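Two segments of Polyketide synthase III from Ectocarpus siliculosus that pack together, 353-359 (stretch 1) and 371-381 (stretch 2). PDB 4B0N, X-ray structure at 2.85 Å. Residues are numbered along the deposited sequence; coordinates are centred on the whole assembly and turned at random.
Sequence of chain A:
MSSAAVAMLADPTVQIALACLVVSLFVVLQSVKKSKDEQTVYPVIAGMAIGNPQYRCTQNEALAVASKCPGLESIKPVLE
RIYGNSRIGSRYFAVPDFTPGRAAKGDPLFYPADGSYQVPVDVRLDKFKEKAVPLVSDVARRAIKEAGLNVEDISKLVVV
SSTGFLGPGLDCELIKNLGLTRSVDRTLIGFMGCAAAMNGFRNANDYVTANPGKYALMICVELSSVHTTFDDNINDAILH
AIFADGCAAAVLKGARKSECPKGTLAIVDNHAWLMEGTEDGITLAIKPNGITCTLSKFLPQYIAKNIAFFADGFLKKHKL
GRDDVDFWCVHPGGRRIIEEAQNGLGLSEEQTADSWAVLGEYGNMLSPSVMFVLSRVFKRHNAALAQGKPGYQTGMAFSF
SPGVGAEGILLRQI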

# COMPACT_ATOMS: atom_id res chain seq x y z
N ALA A 353 4.06 -26.07 -16.81
CA ALA A 353 5.46 -26.47 -16.62
C ALA A 353 6.36 -25.35 -16.10
O ALA A 353 7.34 -25.62 -15.39
N ASP A 354 6.02 -24.11 -16.44
CA ASP A 354 6.73 -22.93 -15.94
C ASP A 354 6.50 -22.75 -14.44
O ASP A 354 7.42 -22.40 -13.70
N SER A 355 5.26 -22.99 -14.01
CA SER A 355 4.86 -22.80 -12.62
C SER A 355 5.53 -23.81 -11.68
O SER A 355 5.89 -23.46 -10.55
N TRP A 356 5.70 -25.04 -12.15
CA TRP A 356 6.41 -26.07 -11.39
C TRP A 356 7.87 -25.76 -11.29
O TRP A 356 8.50 -25.97 -10.25
N ALA A 357 8.43 -25.24 -12.39
CA ALA A 357 9.85 -24.90 -12.48
C ALA A 357 10.25 -23.80 -11.49
O ALA A 357 11.30 -23.91 -10.83
N VAL A 358 9.43 -22.76 -11.38
CA VAL A 358 9.68 -21.67 -10.44
C VAL A 358 9.59 -22.21 -9.02
O VAL A 358 10.50 -22.01 -8.22
N LEU A 359 8.50 -22.91 -8.73
CA LEU A 359 8.25 -23.52 -7.42
C LEU A 359 9.40 -24.43 -6.98
O LEU A 359 9.86 -24.35 -5.84
N MET A 371 5.75 -13.09 -11.39
CA MET A 371 6.70 -12.43 -12.30
C MET A 371 7.81 -13.38 -12.73
O MET A 371 8.34 -13.27 -13.84
N PHE A 372 8.19 -14.31 -11.85
CA PHE A 372 9.20 -15.31 -12.18
C PHE A 372 8.69 -16.27 -13.26
O PHE A 372 9.39 -16.53 -14.24
N VAL A 373 7.46 -16.77 -13.09
CA VAL A 373 6.81 -17.63 -14.08
C VAL A 373 6.65 -16.85 -15.39
O VAL A 373 7.01 -17.34 -16.46
N LEU A 374 6.12 -15.64 -15.28
CA LEU A 374 5.93 -14.75 -16.41
C LEU A 374 7.25 -14.52 -17.14
O LEU A 374 7.30 -14.58 -18.37
N SER A 375 8.32 -14.29 -16.38
CA SER A 375 9.66 -14.09 -16.95
C SER A 375 10.35 -15.42 -17.26
O SER A 375 11.58 -15.53 -17.17
N ARG A 376 9.55 -16.42 -17.63
CA ARG A 376 10.05 -17.67 -18.20
C ARG A 376 9.43 -17.80 -19.58
O ARG A 376 10.09 -18.25 -20.52
N VAL A 377 8.16 -17.40 -19.67
CA VAL A 377 7.41 -17.37 -20.93
C VAL A 377 8.04 -16.35 -21.88
O VAL A 377 8.17 -16.61 -23.08
N PHE A 378 8.43 -15.21 -21.33
CA PHE A 378 9.02 -14.10 -22.09
C PHE A 378 10.35 -14.46 -22.76
O PHE A 378 10.67 -13.90 -23.81
N LYS A 379 11.10 -15.38 -22.16
CA LYS A 379 12.34 -15.89 -22.74
C LYS A 379 12.06 -16.70 -24.00
O LYS A 379 12.63 -16.41 -25.05
N ARG A 380 11.18 -17.69 -23.88
CA ARG A 380 10.73 -18.48 -25.03
C ARG A 380 10.14 -17.60 -26.12
O ARG A 380 10.40 -17.81 -27.30
N HIS A 381 9.34 -16.61 -25.71
CA HIS A 381 8.65 -15.72 -26.64
C HIS A 381 9.62 -14.90 -27.43
O HIS A 381 9.58 -14.90 -28.66

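The most unusual feature of this contact is that its central knob is an acid: the side chain of Asp354 sits in a hole formed by Val373, Arg376, Val377 and Arg380, where an aliphatic residue would be commoner. Its CA-to-CB bond points toward stretch 2, chi1 is m (-63°), and 99 Å² of the residue is covered there, the largest covered area of any residue in either stretch. The carboxylate meets both arginines: Arg380 NH2 lies 2.8 Å from Asp354 OD2, in a salt bridge, and 3.1 Å from Asp354 OD1, and Asp354 OD1 is also 3.4 Å from Arg376 NE in a second salt bridge whose hydrogen bond is weak; the N-H...O angle of 164° is nearly straight, so length rather than direction limits it. The two valines give the hole its apolar walls: Val373 CG1 is 3.7 Å from Asp354 CB, and Val377 CG2 is 3.4 Å from Asp354 OD2.

The CA-to-CB bonds of both arginines point toward stretch 1. Arg376 (m, t, p for chi1 to chi3) presents its guanidinium edge to Asp354 OD1, while Ala357 CB covers one face, 3.7 Å from Arg376 CZ. Arg380 has chi1 and chi2 between wells, at -100° and 103°; its NE donates a hydrogen bond to Arg376 O (3.3 Å, 163°), tying the side chain back to its own helix while NH2 reaches the acid.

One helical turn beyond Asp354, Val358 (t) supplies the apolar part. Val358 CG2 is 3.8 Å from Phe372 CB, 3.7 Å from Val373 CG2 and 3.7 Å from Arg376 CD, so one methyl touches three residues. Phe372 (m) starts toward stretch 1, but its ring leads away. The CA-to-CB bond of Val373 (t) points sideways, yet Val373 CG1 also comes within 3.8 Å of Ser355 OG, a hydroxyl hydrogen-bonded elsewhere in the structure.

The helix axes approach to 8.9 Å at 125°, and the stretches together bury 397 Å².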

# COMPACT_ATOMS: atom_id res chain seq x y z
CB ALA A 353 6.03 -27.05 -17.91
CB ASP A 354 6.29 -21.67 -16.69
CG ASP A 354 6.62 -21.71 -18.17
OD1 ASP A 354 7.75 -22.09 -18.53
OD2 ASP A 354 5.74 -21.35 -18.98
CB SER A 355 3.33 -22.88 -12.48
OG SER A 355 2.69 -21.96 -13.34
CB TRP A 356 6.22 -27.44 -12.01
CG TRP A 356 4.82 -28.00 -11.86
CD1 TRP A 356 3.88 -28.21 -12.87
CD2 TRP A 356 4.15 -28.43 -10.63
NE1 TRP A 356 2.72 -28.73 -12.36
CE2 TRP A 356 2.81 -28.88 -11.02
CE3 TRP A 356 4.52 -28.48 -9.29
CZ2 TRP A 356 1.90 -29.36 -10.09
CZ3 TRP A 356 3.59 -28.96 -8.36
CH2 TRP A 356 2.31 -29.39 -8.76
CB ALA A 357 10.21 -24.50 -13.90
CB VAL A 358 8.70 -20.50 -10.67
CG1 VAL A 358 8.69 -19.54 -9.48
CG2 VAL A 358 9.07 -19.75 -11.94
CB LEU A 359 6.93 -24.30 -7.45
CG LEU A 359 6.16 -24.71 -6.18
CD1 LEU A 359 6.54 -26.11 -5.72
CD2 LEU A 359 6.29 -23.69 -5.06
CB MET A 371 7.33 -11.21 -11.64
CG MET A 371 6.43 -10.39 -10.73
SD MET A 371 5.97 -8.78 -11.40
CE MET A 371 7.49 -7.85 -11.21
CB PHE A 372 9.63 -16.08 -10.93
CG PHE A 372 10.71 -15.39 -10.12
CD1 PHE A 372 10.41 -14.28 -9.35
CD2 PHE A 372 12.01 -15.88 -10.12
CE1 PHE A 372 11.40 -13.65 -8.61
CE2 PHE A 372 13.00 -15.26 -9.38
CZ PHE A 372 12.70 -14.14 -8.62
CB VAL A 373 5.42 -18.11 -13.61
CG1 VAL A 373 4.77 -19.01 -14.65
CG2 VAL A 373 5.51 -18.82 -12.27
CB LEU A 374 5.33 -13.42 -15.92
CG LEU A 374 4.64 -12.41 -16.84
CD1 LEU A 374 5.63 -11.35 -17.31
CD2 LEU A 374 3.90 -13.04 -18.01
CB SER A 375 10.53 -13.24 -16.02
OG SER A 375 11.81 -13.01 -16.59
CB ARG A 376 9.65 -18.86 -17.34
CG ARG A 376 10.53 -19.07 -16.11
CD ARG A 376 10.17 -20.38 -15.43
NE ARG A 376 10.27 -21.53 -16.33
CZ ARG A 376 11.38 -22.24 -16.53
NH1 ARG A 376 12.50 -21.92 -15.89
NH2 ARG A 376 11.36 -23.26 -17.38
CB VAL A 377 5.93 -17.01 -20.67
CG1 VAL A 377 5.19 -16.78 -21.97
CG2 VAL A 377 5.25 -18.09 -19.85
CB PHE A 378 9.21 -12.89 -21.17
CG PHE A 378 7.98 -12.05 -21.00
CD1 PHE A 378 6.70 -12.59 -21.13
CD2 PHE A 378 8.09 -10.70 -20.67
CE1 PHE A 378 5.57 -11.81 -20.97
CE2 PHE A 378 6.96 -9.91 -20.50
CZ PHE A 378 5.70 -10.47 -20.65
CB LYS A 379 13.13 -16.74 -21.73
CG LYS A 379 14.03 -15.93 -20.80
CD LYS A 379 15.01 -16.81 -20.03
CE LYS A 379 14.35 -17.53 -18.85
NZ LYS A 379 15.30 -18.42 -18.13
CB ARG A 380 9.70 -19.53 -24.62
CG ARG A 380 10.24 -20.94 -24.45
CD ARG A 380 10.41 -21.32 -22.98
NE ARG A 380 9.25 -20.96 -22.16
CZ ARG A 380 8.07 -21.60 -22.18
NH1 ARG A 380 7.87 -22.64 -22.97
NH2 ARG A 380 7.09 -21.17 -21.39
CB HIS A 381 7.66 -14.83 -25.90
CG HIS A 381 6.73 -14.06 -26.82
ND1 HIS A 381 6.84 -12.73 -27.01
CD2 HIS A 381 5.67 -14.48 -27.61
CE1 HIS A 381 5.89 -12.32 -27.87
NE2 HIS A 381 5.18 -13.40 -28.24